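Cytochrome c7 (Geobacter sulfurreducens, PDB 3H4N) probably carries electrons through its covalently attached haems as a small multihaem cytochrome involved in Fe(III) respiration. Local coordinates at residues A[4-7]-A[12-15]; A[22-25]-A[29-32]. All coordinates share one frame; numbering follows the deposited sequence.

Contact 1 and contact 2 lie on opposite sides of the chain's centre, their own centres about 18 Å apart and their nearest atoms about 8 Å apart, and they share no strand or helix. Contact 1 is regular sheet pairing, with backbone hydrogen bonds tying two short strands and one buried face turned to a haem. Contact 2, in the loop between strand 14-16 and helix 45-59, buries far less surface between its segments and joins them by apolar contact and a methyl against a carbonyl; its strongest chemistry runs to the haem, through a thioether and an iron ligand. Both are partly buried and both touch haem.

Contact 1 of 2, residues A[4-7]-A[12-15]; sequences VVVL and GNVT. With HEM (protoporphyrin IX containing Fe), chain E.
Leu7 N gives its hydrogen to Val14 O at 2.8 Å, and the bond is close to straight, with 162° at the hydrogen. The return bond, from Val14 N to Leu7 O, measures 2.9 Å and is straighter still at 175°. Two bonds between the same two residues make Leu7 and Val14 an antiparallel hydrogen-bonded pair; Val6 and Thr15 are the non-hydrogen-bonded pair beside it. There Thr15 CA directs its hydrogen at Val5 O over 3.5 Å.

One face carries Leu7 and Val14, whose CB atoms sit 4.4 Å apart, and both reach the same haem. Leu7 CD1 meets the methyl carbon CMD of the haem at 3.7 Å. Val14 puts CG1 anti to its backbone N (chi1 -179°), which leaves CG2 to lean on the porphyrin rim, 3.8 Å from the meso carbon CHD. Val14 also touches a second haem, so one side chain borders two cofactors.

The other face, with Val6 and Thr15, is more exposed. Val6 CG1 crosses the Asn13 side chain, 3.7 Å from ND2 and equally near CB, while Asn13 OD1 is taken by the backbone N of Ala9 in the turn. Just ahead of strand 5-7, Val4 CG2 packs on the Thr15 methyl CG2 at 3.8 Å. Before strand 14-16 begins, Gly12 O accepts a hydrogen bond from His70 ND1. The whole is a beta hairpin of strands 5-7 and 14-16 that borders the haems, the short N-terminal two-stranded sheet of this cytochrome c7.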
ATOM      1  N   VAL A   4       5.978   3.394  11.410  1.00 17.13           N
ATOM      2  CA  VAL A   4       5.027   2.923  10.358  1.00 16.77           C
ATOM      3  C   VAL A   4       4.103   4.060   9.938  1.00 16.16           C
ATOM      4  O   VAL A   4       4.005   5.098  10.603  1.00 16.84           O
ATOM      5  CB  VAL A   4       4.162   1.728  10.840  1.00 17.12           C
ATOM      6  CG1 VAL A   4       5.025   0.486  11.045  1.00 17.89           C
ATOM      7  CG2 VAL A   4       3.400   2.086  12.122  1.00 17.49           C
ATOM      8  N   VAL A   5       3.429   3.856   8.821  1.00 14.82           N
ATOM      9  CA  VAL A   5       2.444   4.795   8.344  1.00 14.48           C
ATOM     10  C   VAL A   5       1.076   4.234   8.677  1.00 13.57           C
ATOM     11  O   VAL A   5       0.790   3.078   8.377  1.00 14.11           O
ATOM     12  CB  VAL A   5       2.544   4.990   6.829  1.00 15.13           C
ATOM     13  CG1 VAL A   5       1.458   5.973   6.346  1.00 16.76           C
ATOM     14  CG2 VAL A   5       3.943   5.480   6.461  1.00 15.09           C
ATOM     15  N   VAL A   6       0.232   5.050   9.285  1.00 12.95           N
ATOM     16  CA  VAL A   6      -1.157   4.684   9.534  1.00 12.57           C
ATOM     17  C   VAL A   6      -2.040   5.388   8.507  1.00 12.07           C
ATOM     18  O   VAL A   6      -2.165   6.612   8.510  1.00 14.09           O
ATOM     19  CB  VAL A   6      -1.597   5.084  10.954  1.00 12.86           C
ATOM     20  CG1 VAL A   6      -3.093   4.805  11.167  1.00 13.39           C
ATOM     21  CG2 VAL A   6      -0.755   4.358  11.994  1.00 13.41           C
ATOM     22  N   LEU A   7      -2.632   4.607   7.612  1.00  9.98           N
ATOM     23  CA  LEU A   7      -3.560   5.122   6.612  1.00  8.98           C
ATOM     24  C   LEU A   7      -4.948   5.003   7.216  1.00  8.34           C
ATOM     25  O   LEU A   7      -5.475   3.911   7.415  1.00  8.57           O
ATOM     26  CB  LEU A   7      -3.441   4.336   5.299  1.00  8.42           C
ATOM     27  CG  LEU A   7      -2.025   4.351   4.702  0.50  7.12           C
ATOM     28  CD1 LEU A   7      -1.890   3.343   3.558  1.00  7.81           C
ATOM     29  CD2 LEU A   7      -1.641   5.767   4.253  1.00  9.88           C
ATOM     30  N   GLY A  12     -11.563   0.841   9.744  1.00  7.57           N
ATOM     31  CA  GLY A  12     -10.393   0.324  10.431  1.00  7.12           C
ATOM     32  C   GLY A  12      -9.137   0.806   9.731  1.00  6.81           C
ATOM     33  O   GLY A  12      -8.982   0.633   8.514  1.00  7.26           O
ATOM     34  N   ASN A  13      -8.223   1.411  10.474  1.00  6.74           N
ATOM     35  CA  ASN A  13      -6.983   1.916   9.909  1.00  6.80           C
ATOM     36  C   ASN A  13      -6.120   0.791   9.338  1.00  6.82           C
ATOM     37  O   ASN A  13      -6.178  -0.341   9.792  1.00  7.43           O
ATOM     38  CB  ASN A  13      -6.175   2.686  10.959  1.00  7.14           C
ATOM     39  CG  ASN A  13      -6.890   3.921  11.477  1.00  7.52           C
ATOM     40  OD1 ASN A  13      -7.800   4.455  10.838  1.00  8.58           O
ATOM     41  ND2 ASN A  13      -6.489   4.370  12.664  1.00  9.23           N
ATOM     42  N   VAL A  14      -5.310   1.135   8.346  1.00  6.60           N
ATOM     43  CA  VAL A  14      -4.424   0.210   7.678  1.00  7.33           C
ATOM     44  C   VAL A  14      -2.988   0.622   7.969  0.50  7.54           C
ATOM     45  O   VAL A  14      -2.631   1.776   7.770  0.50  8.23           O
ATOM     46  CB  VAL A  14      -4.673   0.255   6.169  1.00  6.89           C
ATOM     47  CG1 VAL A  14      -3.772  -0.734   5.429  1.00  7.95           C
ATOM     48  CG2 VAL A  14      -6.139  -0.018   5.846  1.00  7.25           C
ATOM     49  N   THR A  15      -2.169  -0.313   8.433  1.00  8.27           N
ATOM     50  CA  THR A  15      -0.782  -0.013   8.777  1.00  9.22           C
ATOM     51  C   THR A  15       0.181  -0.442   7.693  1.00  9.30           C
ATOM     52  O   THR A  15       0.254  -1.621   7.366  1.00 11.34           O
ATOM     53  CB  THR A  15      -0.417  -0.657  10.110  1.00  9.90           C
ATOM     54  OG1 THR A  15      -1.201  -0.056  11.150  1.00 11.98           O
ATOM     55  CG2 THR A  15       1.023  -0.326  10.482  1.00 10.58           C
TER
HETATM   56  CHA HEM E  74     -10.038   2.607   1.917  1.00  5.22           C
HETATM   57  CHB HEM E  74     -13.397  -0.836   2.448  1.00  5.49           C
HETATM   58  CHC HEM E  74     -10.043  -4.056   1.211  1.00  4.12           C
HETATM   59  CHD HEM E  74      -6.616  -0.820   2.116  1.00  4.02           C
HETATM   60  C1A HEM E  74     -11.246   1.993   2.156  1.00  4.87           C
HETATM   61  C2A HEM E  74     -12.498   2.647   2.483  1.00  5.71           C
HETATM   62  C3A HEM E  74     -13.422   1.679   2.631  1.00  4.95           C
HETATM   63  C4A HEM E  74     -12.783   0.401   2.391  1.00  4.86           C
HETATM   64  CMA HEM E  74     -14.907   1.835   3.000  1.00  5.90           C
HETATM   65  CAA HEM E  74     -12.687   4.174   2.664  1.00  7.45           C
HETATM   66  CBA HEM E  74     -12.390   4.507   4.128  1.00  8.36           C
HETATM   67  CGA HEM E  74     -12.530   5.971   4.482  1.00 10.33           C
HETATM   68  O1A HEM E  74     -12.423   6.847   3.597  1.00 13.35           O
HETATM   69  O2A HEM E  74     -12.710   6.275   5.681  1.00  8.92           O
HETATM   70  C1B HEM E  74     -12.781  -2.027   2.102  1.00  4.67           C
HETATM   71  C2B HEM E  74     -13.443  -3.293   1.874  1.00  4.76           C
HETATM   72  C3B HEM E  74     -12.513  -4.187   1.535  1.00  4.75           C
HETATM   73  C4B HEM E  74     -11.247  -3.486   1.520  1.00  4.36           C
HETATM   74  CMB HEM E  74     -14.963  -3.502   2.078  1.00  5.62           C
HETATM   75  CAB HEM E  74     -12.687  -5.673   1.149  1.00  5.73           C
HETATM   76  CBB HEM E  74     -13.547  -5.925   0.111  1.00  6.34           C
HETATM   77  C1C HEM E  74      -8.802  -3.489   1.395  1.00  4.51           C
HETATM   78  C2C HEM E  74      -7.528  -4.185   1.349  1.00  5.32           C
HETATM   79  C3C HEM E  74      -6.574  -3.277   1.625  1.00  5.95           C
HETATM   80  C4C HEM E  74      -7.216  -1.995   1.820  1.00  4.63           C
HETATM   81  CMC HEM E  74      -7.378  -5.691   1.077  1.00  6.63           C
HETATM   82  CAC HEM E  74      -5.041  -3.469   1.709  1.00  6.85           C
HETATM   83  CBC HEM E  74      -4.387  -4.105   0.698  1.00  6.39           C
HETATM   84  C1D HEM E  74      -7.229   0.397   2.098  1.00  4.97           C
HETATM   85  C2D HEM E  74      -6.517   1.626   2.190  1.00  5.63           C
HETATM   86  C3D HEM E  74      -7.559   2.690   2.095  1.00  5.37           C
HETATM   87  C4D HEM E  74      -8.814   2.007   1.970  1.00  4.85           C
HETATM   88  CMD HEM E  74      -5.013   1.815   2.339  1.00  7.10           C
HETATM   89  CAD HEM E  74      -7.292   4.193   2.105  1.00  5.76           C
HETATM   90  CBD HEM E  74      -7.126   4.821   3.490  1.00  7.20           C
HETATM   91  CGD HEM E  74      -6.623   6.272   3.419  0.50  7.92           C
HETATM   92  O1D HEM E  74      -6.199   6.739   2.334  0.50  9.64           O
HETATM   93  O2D HEM E  74      -6.627   7.027   4.437  0.50  8.30           O
HETATM   94  NA  HEM E  74     -11.443   0.632   2.118  1.00  5.26           N
HETATM   95  NB  HEM E  74     -11.432  -2.174   1.857  1.00  4.22           N
HETATM   96  NC  HEM E  74      -8.561  -2.167   1.699  1.00  4.88           N
HETATM   97  ND  HEM E  74      -8.584   0.647   1.983  1.00  5.20           N
HETATM   98 FE   HEM E  74     -10.013  -0.778   1.885  1.00  5.06          FE

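Contact 2 of 2, residues A[22-25]-A[29-32]; sequences AGVK and KACH. With HEM (protoporphyrin IX containing Fe), chain C.
Val24 and Ala30 meet because Val24, with chi1 -65°, sets CG2 between its own backbone N and carbonyl carbon, which turns that methyl onto the Ala30 CB at 3.9 Å. From the other segment the Ala30 methyl also rests against the carbonyl oxygen of Lys25, with CB 3.5 Å from Lys25 O. The Lys25 chain itself runs out fully extended and leads away from the contact. These few atoms are all that joins the two segments directly, and the area buried between them is correspondingly small.

The same Val24 CG2 lies 3.9 Å from the haem methyl carbon CMC, so one branch packs on both the peptide and the cofactor. A second haem touches Val24 as well.

Residues 29-32 close a CxxCH haem-attachment motif, the signature of c-type cytochromes, with Cys31 as its second cysteine and His32 as its histidine. Cys31 holds SG beside its backbone N (chi1 -61°), and that sulfur is bonded covalently to the haem carbon CAC at 1.9 Å, a thioether on the former vinyl group. His32 delivers NE2 to the iron at 2.0 Å. The imidazole stands edge-on to the porphyrin: CE1 lies 3.0 Å from the pyrrole nitrogen ND, and CD2 lies 3.2 Å from NB. His18 supplies the second iron ligand through its own NE2, giving bis-histidine coordination.

In the link between the segments Glu27 turns back on the first one: its OE1 accepts a hydrogen bond from Gly23 N, and OE2 a weak one from Val24 N. Ile40 lies against His32, and its backbone N is hydrogen-bonded to the haem.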
ATOM      1  N   ALA A  22      10.414  -3.315   0.732  1.00  8.69           N
ATOM      2  CA  ALA A  22      11.675  -3.261  -0.008  1.00  9.21           C
ATOM      3  C   ALA A  22      11.733  -4.466  -0.965  1.00 10.35           C
ATOM      4  O   ALA A  22      11.209  -5.536  -0.660  1.00 11.82           O
ATOM      5  CB  ALA A  22      12.865  -3.276   0.949  1.00  9.10           C
ATOM      6  N   GLY A  23      12.355  -4.289  -2.115  1.00 11.77           N
ATOM      7  CA  GLY A  23      12.524  -5.389  -3.056  1.00 11.84           C
ATOM      8  C   GLY A  23      11.258  -5.738  -3.824  1.00 11.93           C
ATOM      9  O   GLY A  23      10.921  -6.904  -4.009  1.00 12.30           O
ATOM     10  N   VAL A  24      10.555  -4.708  -4.275  1.00 12.20           N
ATOM     11  CA  VAL A  24       9.405  -4.864  -5.162  1.00 11.48           C
ATOM     12  C   VAL A  24       9.801  -4.251  -6.485  1.00 10.97           C
ATOM     13  O   VAL A  24      10.683  -3.394  -6.522  1.00 10.92           O
ATOM     14  CB  VAL A  24       8.130  -4.148  -4.624  1.00 11.75           C
ATOM     15  CG1 VAL A  24       7.654  -4.778  -3.315  1.00 12.63           C
ATOM     16  CG2 VAL A  24       8.344  -2.647  -4.443  1.00 11.50           C
ATOM     17  N   LYS A  25       9.165  -4.688  -7.571  1.00 10.37           N
ATOM     18  CA  LYS A  25       9.476  -4.165  -8.888  1.00 10.89           C
ATOM     19  C   LYS A  25       9.179  -2.673  -8.908  1.00 10.18           C
ATOM     20  O   LYS A  25       8.083  -2.243  -8.514  1.00 10.88           O
ATOM     21  CB  LYS A  25       8.672  -4.869  -9.982  1.00 11.26           C
ATOM     22  CG  LYS A  25       8.989  -4.366 -11.383  1.00 11.82           C
ATOM     23  CD  LYS A  25       8.100  -5.018 -12.415  1.00 13.54           C
ATOM     24  CE  LYS A  25       8.400  -4.503 -13.815  1.00 14.35           C
ATOM     25  NZ  LYS A  25       7.592  -5.202 -14.853  1.00 16.44           N
ATOM     26  N   LYS A  29       9.326   3.680  -6.832  1.00  5.74           N
ATOM     27  CA  LYS A  29       8.400   4.087  -7.883  1.00  6.37           C
ATOM     28  C   LYS A  29       7.242   3.102  -8.105  1.00  7.02           C
ATOM     29  O   LYS A  29       6.347   3.377  -8.886  1.00  8.28           O
ATOM     30  CB  LYS A  29       9.162   4.379  -9.181  1.00  7.57           C
ATOM     31  CG  LYS A  29      10.084   5.572  -9.018  1.00  9.98           C
ATOM     32  CD  LYS A  29      10.597   6.124 -10.336  1.00 14.48           C
ATOM     33  CE  LYS A  29      11.518   5.168 -11.019  0.50 15.49           C
ATOM     34  NZ  LYS A  29      12.143   5.826 -12.190  0.50 16.10           N
ATOM     35  N   ALA A  30       7.220   1.979  -7.394  1.00  6.89           N
ATOM     36  CA  ALA A  30       5.995   1.161  -7.344  1.00  7.53           C
ATOM     37  C   ALA A  30       4.828   1.947  -6.765  1.00  7.43           C
ATOM     38  O   ALA A  30       3.662   1.691  -7.083  1.00  8.17           O
ATOM     39  CB  ALA A  30       6.213  -0.115  -6.536  1.00  7.84           C
ATOM     40  N   CYS A  31       5.132   2.882  -5.867  1.00  6.33           N
ATOM     41  CA  CYS A  31       4.097   3.633  -5.163  1.00  6.30           C
ATOM     42  C   CYS A  31       4.214   5.137  -5.297  1.00  5.87           C
ATOM     43  O   CYS A  31       3.210   5.826  -5.191  1.00  7.38           O
ATOM     44  CB  CYS A  31       4.105   3.248  -3.695  1.00  6.31           C
ATOM     45  SG  CYS A  31       3.761   1.484  -3.499  1.00  6.48           S
ATOM     46  N   HIS A  32       5.431   5.634  -5.489  1.00  5.66           N
ATOM     47  CA  HIS A  32       5.733   7.058  -5.507  1.00  5.32           C
ATOM     48  C   HIS A  32       6.080   7.506  -6.913  1.00  5.59           C
ATOM     49  O   HIS A  32       6.604   6.726  -7.713  1.00  6.32           O
ATOM     50  CB  HIS A  32       6.955   7.300  -4.618  1.00  5.63           C
ATOM     51  CG  HIS A  32       6.685   7.085  -3.173  1.00  4.85           C
ATOM     52  ND1 HIS A  32       5.880   7.882  -2.384  1.00  6.04           N
ATOM     53  CD2 HIS A  32       7.136   6.095  -2.374  1.00  2.79           C
ATOM     54  CE1 HIS A  32       5.851   7.370  -1.160  1.00  3.57           C
ATOM     55  NE2 HIS A  32       6.607   6.293  -1.127  1.00  6.33           N
TER
HETATM   56  CHA HEM C  72       5.478   7.620   2.546  1.00  4.38           C
HETATM   57  CHB HEM C  72       9.925   7.281   0.685  1.00  4.06           C
HETATM   58  CHC HEM C  72       8.916   2.947  -1.095  1.00  4.43           C
HETATM   59  CHD HEM C  72       4.299   3.590   0.093  1.00  4.73           C
HETATM   60  C1A HEM C  72       6.772   7.916   2.201  1.00  4.73           C
HETATM   61  C2A HEM C  72       7.487   9.116   2.520  1.00  5.53           C
HETATM   62  C3A HEM C  72       8.719   9.034   2.009  1.00  5.05           C
HETATM   63  C4A HEM C  72       8.814   7.758   1.343  1.00  4.15           C
HETATM   64  CMA HEM C  72       9.850  10.079   2.074  1.00  4.81           C
HETATM   65  CAA HEM C  72       6.892  10.312   3.288  1.00  8.74           C
HETATM   66  CBA HEM C  72       6.865  10.107   4.779  1.00 10.73           C
HETATM   67  CGA HEM C  72       6.347  11.360   5.453  1.00 13.31           C
HETATM   68  O1A HEM C  72       5.807  11.159   6.562  1.00 14.95           O
HETATM   69  O2A HEM C  72       6.471  12.515   4.930  1.00 13.37           O
HETATM   70  C1B HEM C  72      10.050   6.074   0.066  1.00  3.96           C
HETATM   71  C2B HEM C  72      11.259   5.568  -0.544  1.00  4.61           C
HETATM   72  C3B HEM C  72      10.980   4.355  -1.022  1.00  5.07           C
HETATM   73  C4B HEM C  72       9.602   4.072  -0.727  1.00  4.29           C
HETATM   74  CMB HEM C  72      12.596   6.330  -0.594  1.00  5.56           C
HETATM   75  CAB HEM C  72      11.930   3.365  -1.722  1.00  5.01           C
HETATM   76  CBB HEM C  72      13.030   2.936  -1.009  1.00  5.65           C
HETATM   77  C1C HEM C  72       7.561   2.784  -1.002  1.00  4.89           C
HETATM   78  C2C HEM C  72       6.801   1.718  -1.614  1.00  4.44           C
HETATM   79  C3C HEM C  72       5.512   1.886  -1.289  1.00  4.59           C
HETATM   80  C4C HEM C  72       5.433   3.078  -0.469  1.00  4.48           C
HETATM   81  CMC HEM C  72       7.426   0.603  -2.485  1.00  4.32           C
HETATM   82  CAC HEM C  72       4.286   1.014  -1.691  1.00  4.96           C
HETATM   83  CBC HEM C  72       4.435  -0.336  -1.683  1.00  5.72           C
HETATM   84  C1D HEM C  72       4.205   4.696   0.879  1.00  4.46           C
HETATM   85  C2D HEM C  72       2.989   5.146   1.495  1.00  5.69           C
HETATM   86  C3D HEM C  72       3.360   6.381   2.241  1.00  5.17           C
HETATM   87  C4D HEM C  72       4.772   6.561   2.021  1.00  4.29           C
HETATM   88  CMD HEM C  72       1.614   4.503   1.400  1.00  6.84           C
HETATM   89  CAD HEM C  72       2.424   7.301   3.030  1.00  7.07           C
HETATM   90  CBD HEM C  72       1.981   8.363   2.016  1.00  8.70           C
HETATM   91  CGD HEM C  72       0.943   9.346   2.508  1.00  9.40           C
HETATM   92  O1D HEM C  72       0.545  10.265   1.737  1.00 10.21           O
HETATM   93  O2D HEM C  72       0.498   9.193   3.675  1.00 11.37           O
HETATM   94  NA  HEM C  72       7.610   7.101   1.482  1.00  4.05           N
HETATM   95  NB  HEM C  72       9.063   5.145  -0.047  1.00  4.45           N
HETATM   96  NC  HEM C  72       6.693   3.602  -0.320  1.00  4.82           N
HETATM   97  ND  HEM C  72       5.244   5.543   1.190  1.00  4.48           N
HETATM   98 FE   HEM C  72       7.142   5.320   0.596  1.00  4.27          FE